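Local atomic coordinates of 3-dehydroshikimate dehydratase (Pseudomonas putida, PDB entry 5HMQ), a protein that converts 3-dehydroshikimate to protocatechuate with the help of a divalent metal cation, in an isomerase-like barrel fused to a dioxygenase-like domain. Residues C[61-69]-C[79-90]. Numbering follows the deposited sequence.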
loop_
_atom_site.group_PDB
_atom_site.type_symbol
_atom_site.label_atom_id
_atom_site.label_comp_id
_atom_site.label_asym_id
_atom_site.label_seq_id
_atom_site.Cartn_x
_atom_site.Cartn_y
_atom_site.Cartn_z
ATOM N N LEU C 61 -6.251 -4.577 -27.827
ATOM C CA LEU C 61 -6.776 -5.907 -27.548
ATOM C C LEU C 61 -7.989 -5.802 -26.637
ATOM O O LEU C 61 -8.029 -4.953 -25.744
ATOM C CB LEU C 61 -5.707 -6.800 -26.896
ATOM C CG LEU C 61 -6.155 -8.175 -26.405
ATOM C CD1 LEU C 61 -6.515 -9.087 -27.564
ATOM C CD2 LEU C 61 -5.086 -8.810 -25.530
ATOM N N PHE C 62 -8.966 -6.674 -26.871
ATOM C CA PHE C 62 -10.090 -6.876 -25.969
ATOM C C PHE C 62 -9.984 -8.281 -25.392
ATOM O O PHE C 62 -9.734 -9.240 -26.129
ATOM C CB PHE C 62 -11.425 -6.692 -26.695
ATOM C CG PHE C 62 -12.625 -7.022 -25.850
ATOM C CD1 PHE C 62 -13.086 -6.125 -24.901
ATOM C CD2 PHE C 62 -13.285 -8.231 -25.997
ATOM C CE1 PHE C 62 -14.187 -6.421 -24.121
ATOM C CE2 PHE C 62 -14.385 -8.537 -25.218
ATOM C CZ PHE C 62 -14.836 -7.628 -24.278
ATOM N N GLN C 63 -10.167 -8.402 -24.081
ATOM C CA GLN C 63 -9.959 -9.680 -23.401
ATOM C C GLN C 63 -10.685 -9.717 -22.056
ATOM O O GLN C 63 -10.965 -8.668 -21.473
ATOM C CB GLN C 63 -8.458 -9.934 -23.207
ATOM C CG GLN C 63 -7.758 -8.932 -22.300
ATOM C CD GLN C 63 -7.074 -9.588 -21.114
ATOM O OE1 GLN C 63 -7.606 -10.521 -20.516
ATOM N NE2 GLN C 63 -5.884 -9.104 -20.774
ATOM N N PRO C 64 -11.005 -10.925 -21.560
ATOM C CA PRO C 64 -10.775 -12.224 -22.196
ATOM C C PRO C 64 -12.047 -12.881 -22.725
ATOM O O PRO C 64 -13.153 -12.443 -22.408
ATOM C CB PRO C 64 -10.187 -13.046 -21.056
ATOM C CG PRO C 64 -10.945 -12.545 -19.846
ATOM C CD PRO C 64 -11.334 -11.093 -20.132
ATOM N N PHE C 65 -11.877 -13.926 -23.531
ATOM C CA PHE C 65 -12.974 -14.758 -24.017
ATOM C C PHE C 65 -12.669 -16.195 -23.615
ATOM O O PHE C 65 -11.747 -16.813 -24.155
ATOM C CB PHE C 65 -13.142 -14.619 -25.529
ATOM C CG PHE C 65 -14.414 -15.221 -26.056
ATOM C CD1 PHE C 65 -14.499 -16.578 -26.321
ATOM C CD2 PHE C 65 -15.532 -14.432 -26.266
ATOM C CE1 PHE C 65 -15.669 -17.134 -26.805
ATOM C CE2 PHE C 65 -16.707 -14.983 -26.745
ATOM C CZ PHE C 65 -16.775 -16.337 -27.014
ATOM N N ARG C 66 -13.442 -16.723 -22.670
ATOM C CA ARG C 66 -13.108 -17.968 -21.997
ATOM C C ARG C 66 -13.892 -19.137 -22.580
ATOM O O ARG C 66 -14.992 -18.969 -23.111
ATOM C CB ARG C 66 -13.401 -17.862 -20.498
ATOM C CG ARG C 66 -12.691 -16.714 -19.802
ATOM C CD ARG C 66 -13.148 -16.575 -18.355
ATOM N NE ARG C 66 -12.571 -15.396 -17.715
ATOM C CZ ARG C 66 -11.384 -15.366 -17.121
ATOM N NH1 ARG C 66 -10.630 -16.455 -17.083
ATOM N NH2 ARG C 66 -10.948 -14.241 -16.571
ATOM N N ASP C 67 -13.302 -20.328 -22.461
ATOM C CA ASP C 67 -13.956 -21.606 -22.733
ATOM C C ASP C 67 -14.787 -21.621 -24.011
ATOM O O ASP C 67 -16.021 -21.627 -23.949
ATOM C CB ASP C 67 -14.844 -21.993 -21.546
ATOM C CG ASP C 67 -14.117 -21.889 -20.220
ATOM O OD1 ASP C 67 -12.907 -22.199 -20.179
ATOM O OD2 ASP C 67 -14.754 -21.491 -19.222
ATOM N N PHE C 68 -14.130 -21.640 -25.171
ATOM C CA PHE C 68 -14.822 -21.784 -26.447
ATOM C C PHE C 68 -14.574 -23.161 -27.051
ATOM O O PHE C 68 -15.511 -23.950 -27.190
ATOM C CB PHE C 68 -14.413 -20.688 -27.431
ATOM C CG PHE C 68 -15.062 -20.828 -28.777
ATOM C CD1 PHE C 68 -16.339 -20.339 -29.002
ATOM C CD2 PHE C 68 -14.405 -21.474 -29.814
ATOM C CE1 PHE C 68 -16.941 -20.478 -30.239
ATOM C CE2 PHE C 68 -15.001 -21.619 -31.050
ATOM C CZ PHE C 68 -16.270 -21.120 -31.264
ATOM N N GLU C 69 -13.333 -23.472 -27.420
ATOM C CA GLU C 69 -13.064 -24.691 -28.169
ATOM C C GLU C 69 -13.314 -25.921 -27.305
ATOM O O GLU C 69 -12.944 -25.968 -26.128
ATOM C CB GLU C 69 -11.626 -24.688 -28.704
ATOM C CG GLU C 69 -10.533 -24.951 -27.673
ATOM C CD GLU C 69 -10.227 -23.748 -26.802
ATOM O OE1 GLU C 69 -10.853 -22.686 -26.999
ATOM O OE2 GLU C 69 -9.362 -23.872 -25.910
ATOM N N ASN C 79 -22.199 -20.550 -27.828
ATOM C CA ASN C 79 -20.869 -19.964 -27.716
ATOM C C ASN C 79 -20.562 -19.041 -28.890
ATOM O O ASN C 79 -19.859 -18.038 -28.721
ATOM C CB ASN C 79 -19.821 -21.071 -27.617
ATOM C CG ASN C 79 -19.709 -21.645 -26.216
ATOM O OD1 ASN C 79 -19.820 -20.920 -25.225
ATOM N ND2 ASN C 79 -19.501 -22.956 -26.125
ATOM N N LEU C 80 -21.083 -19.355 -30.079
ATOM C CA LEU C 80 -20.909 -18.464 -31.223
ATOM C C LEU C 80 -21.717 -17.182 -31.056
ATOM O O LEU C 80 -21.250 -16.095 -31.413
ATOM C CB LEU C 80 -21.305 -19.190 -32.508
ATOM C CG LEU C 80 -20.420 -20.375 -32.900
ATOM C CD1 LEU C 80 -21.041 -21.166 -34.030
ATOM C CD2 LEU C 80 -19.045 -19.872 -33.303
ATOM N N ASP C 81 -22.927 -17.293 -30.498
ATOM C CA ASP C 81 -23.718 -16.107 -30.178
ATOM C C ASP C 81 -22.982 -15.201 -29.202
ATOM O O ASP C 81 -23.018 -13.970 -29.332
ATOM C CB ASP C 81 -25.067 -16.532 -29.598
ATOM C CG ASP C 81 -25.951 -17.221 -30.619
ATOM O OD1 ASP C 81 -25.422 -17.749 -31.617
ATOM O OD2 ASP C 81 -27.177 -17.291 -30.383
ATOM N N ARG C 82 -22.305 -15.793 -28.218
ATOM C CA ARG C 82 -21.488 -15.010 -27.299
ATOM C C ARG C 82 -20.320 -14.354 -28.025
ATOM O O ARG C 82 -19.992 -13.191 -27.764
ATOM C CB ARG C 82 -21.012 -15.903 -26.150
ATOM C CG ARG C 82 -20.069 -15.244 -25.158
ATOM C CD ARG C 82 -19.936 -16.088 -23.894
ATOM N NE ARG C 82 -19.423 -17.431 -24.159
ATOM C CZ ARG C 82 -18.164 -17.807 -23.967
ATOM N NH1 ARG C 82 -17.269 -16.940 -23.513
ATOM N NH2 ARG C 82 -17.798 -19.054 -24.233
ATOM N N ALA C 83 -19.687 -15.080 -28.952
ATOM C CA ALA C 83 -18.605 -14.494 -29.738
ATOM C C ALA C 83 -19.095 -13.313 -30.568
ATOM O O ALA C 83 -18.415 -12.283 -30.655
ATOM C CB ALA C 83 -17.976 -15.556 -30.639
ATOM N N GLU C 84 -20.279 -13.437 -31.175
ATOM C CA GLU C 84 -20.802 -12.347 -31.996
ATOM C C GLU C 84 -21.095 -11.110 -31.155
ATOM O O GLU C 84 -20.897 -9.979 -31.614
ATOM C CB GLU C 84 -22.057 -12.798 -32.742
ATOM C CG GLU C 84 -21.809 -13.851 -33.817
ATOM C CD GLU C 84 -21.051 -13.300 -35.013
ATOM O OE1 GLU C 84 -21.227 -12.105 -35.330
ATOM O OE2 GLU C 84 -20.288 -14.064 -35.644
ATOM N N ARG C 85 -21.580 -11.303 -29.923
ATOM C CA ARG C 85 -21.791 -10.166 -29.031
ATOM C C ARG C 85 -20.476 -9.477 -28.693
ATOM O O ARG C 85 -20.417 -8.245 -28.600
ATOM C CB ARG C 85 -22.512 -10.613 -27.758
ATOM C CG ARG C 85 -23.951 -11.055 -27.987
ATOM C CD ARG C 85 -24.731 -11.146 -26.680
ATOM N NE ARG C 85 -24.106 -12.049 -25.719
ATOM C CZ ARG C 85 -24.338 -13.356 -25.658
ATOM N NH1 ARG C 85 -25.187 -13.922 -26.506
ATOM N NH2 ARG C 85 -23.719 -14.097 -24.747
ATOM N N LYS C 86 -19.409 -10.252 -28.492
ATOM C CA LYS C 86 -18.107 -9.641 -28.251
ATOM C C LYS C 86 -17.609 -8.910 -29.493
ATOM O O LYS C 86 -17.030 -7.823 -29.388
ATOM C CB LYS C 86 -17.101 -10.698 -27.798
ATOM C CG LYS C 86 -17.528 -11.461 -26.549
ATOM C CD LYS C 86 -18.087 -10.527 -25.480
ATOM C CE LYS C 86 -18.836 -11.306 -24.408
ATOM N NZ LYS C 86 -19.536 -10.412 -23.439
ATOM N N PHE C 87 -17.829 -9.490 -30.677
ATOM C CA PHE C 87 -17.515 -8.796 -31.922
ATOM C C PHE C 87 -18.237 -7.457 -32.003
ATOM O O PHE C 87 -17.632 -6.435 -32.352
ATOM C CB PHE C 87 -17.877 -9.674 -33.123
ATOM C CG PHE C 87 -17.054 -10.927 -33.233
ATOM C CD1 PHE C 87 -15.803 -11.011 -32.645
ATOM C CD2 PHE C 87 -17.537 -12.023 -33.927
ATOM C CE1 PHE C 87 -15.047 -12.166 -32.749
ATOM C CE2 PHE C 87 -16.789 -13.181 -34.035
ATOM C CZ PHE C 87 -15.542 -13.251 -33.445
ATOM N N ASP C 88 -19.537 -7.440 -31.685
ATOM C CA ASP C 88 -20.273 -6.177 -31.644
ATOM C C ASP C 88 -19.611 -5.187 -30.698
ATOM O O ASP C 88 -19.488 -3.997 -31.014
ATOM C CB ASP C 88 -21.726 -6.411 -31.222
ATOM C CG ASP C 88 -22.514 -7.219 -32.237
ATOM O OD1 ASP C 88 -22.135 -7.229 -33.427
ATOM O OD2 ASP C 88 -23.526 -7.837 -31.842
ATOM N N LEU C 89 -19.178 -5.664 -29.532
ATOM C CA LEU C 89 -18.571 -4.786 -28.541
ATOM C C LEU C 89 -17.251 -4.213 -29.045
ATOM O O LEU C 89 -16.961 -3.029 -28.840
ATOM C CB LEU C 89 -18.372 -5.559 -27.237
ATOM C CG LEU C 89 -17.882 -4.826 -25.994
ATOM C CD1 LEU C 89 -18.863 -3.738 -25.639
ATOM C CD2 LEU C 89 -17.744 -5.807 -24.844
HETATM N N MSE C 90 -16.451 -5.033 -29.719
HETATM C CA MSE C 90 -15.146 -4.616 -30.219
HETATM C C MSE C 90 -15.250 -3.531 -31.284
HETATM O O MSE C 90 -14.439 -2.607 -31.320
HETATM C CB MSE C 90 -14.391 -5.819 -30.780
HETATM C CG MSE C 90 -14.041 -6.850 -29.734
HETATM SE SE MSE C 90 -13.708 -8.594 -30.512
HETATM C CE MSE C 90 -12.133 -8.146 -31.574
#
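Arg82 lays its guanidinium flat on one face of the Phe65 ring, the two planes only 7° apart, in an off-centre cation-pi stack with Arg82 CZ 4.2 Å from the ring centroid. At the rim of that ring, close to its plane, sit Asn79 O and Lys86 CG, the latter 3.6 Å from Phe65 CD2, while Ala83 CA packs obliquely against it. The edge of the guanidinium carries the hydrogen bonds. Both terminal nitrogens of Arg82, NH1 and NH2, converge on one acceptor, Arg66 O, at 3.1 and 3.0 Å; NH1 meets a lone pair in the carbonyl plane, whereas NH2 lies almost in line with the carbonyl bond. A weak bond joins Arg82 NH2 to Asp67 O, and Asn79 OD1 accepts an almost straight bond (178°) from the same nitrogen, which stands above the amide carbonyl plane; with the stack and the grip on Arg66 O, this should hold the guanidinium's rotation. Arg82 runs out straight through chi2, then bends at chi3 (59°), bringing the guanidinium over the ring. The setting is a beta-alpha-beta unit of the TIM barrel: helix 76-93 packs outside strand 58-66, segments 79-90 and 61-66 running roughly antiparallel, before strand 97-101 continues the barrel. Tyr350 of the second subunit adds another cation-pi partner for Arg82, and Asp67 turns its carboxylate to Gln105 and Val104. Farther along, packing is apolar: Phe62 CZ lies 3.5 Å from Leu89 CD2, and Met90 CG comes against Phe62 CB. At the opposite end, Leu80 CD2 touches the Phe68 ring edge, 3.7 Å from Phe68 CZ, as Asn79 CB meets that ring obliquely.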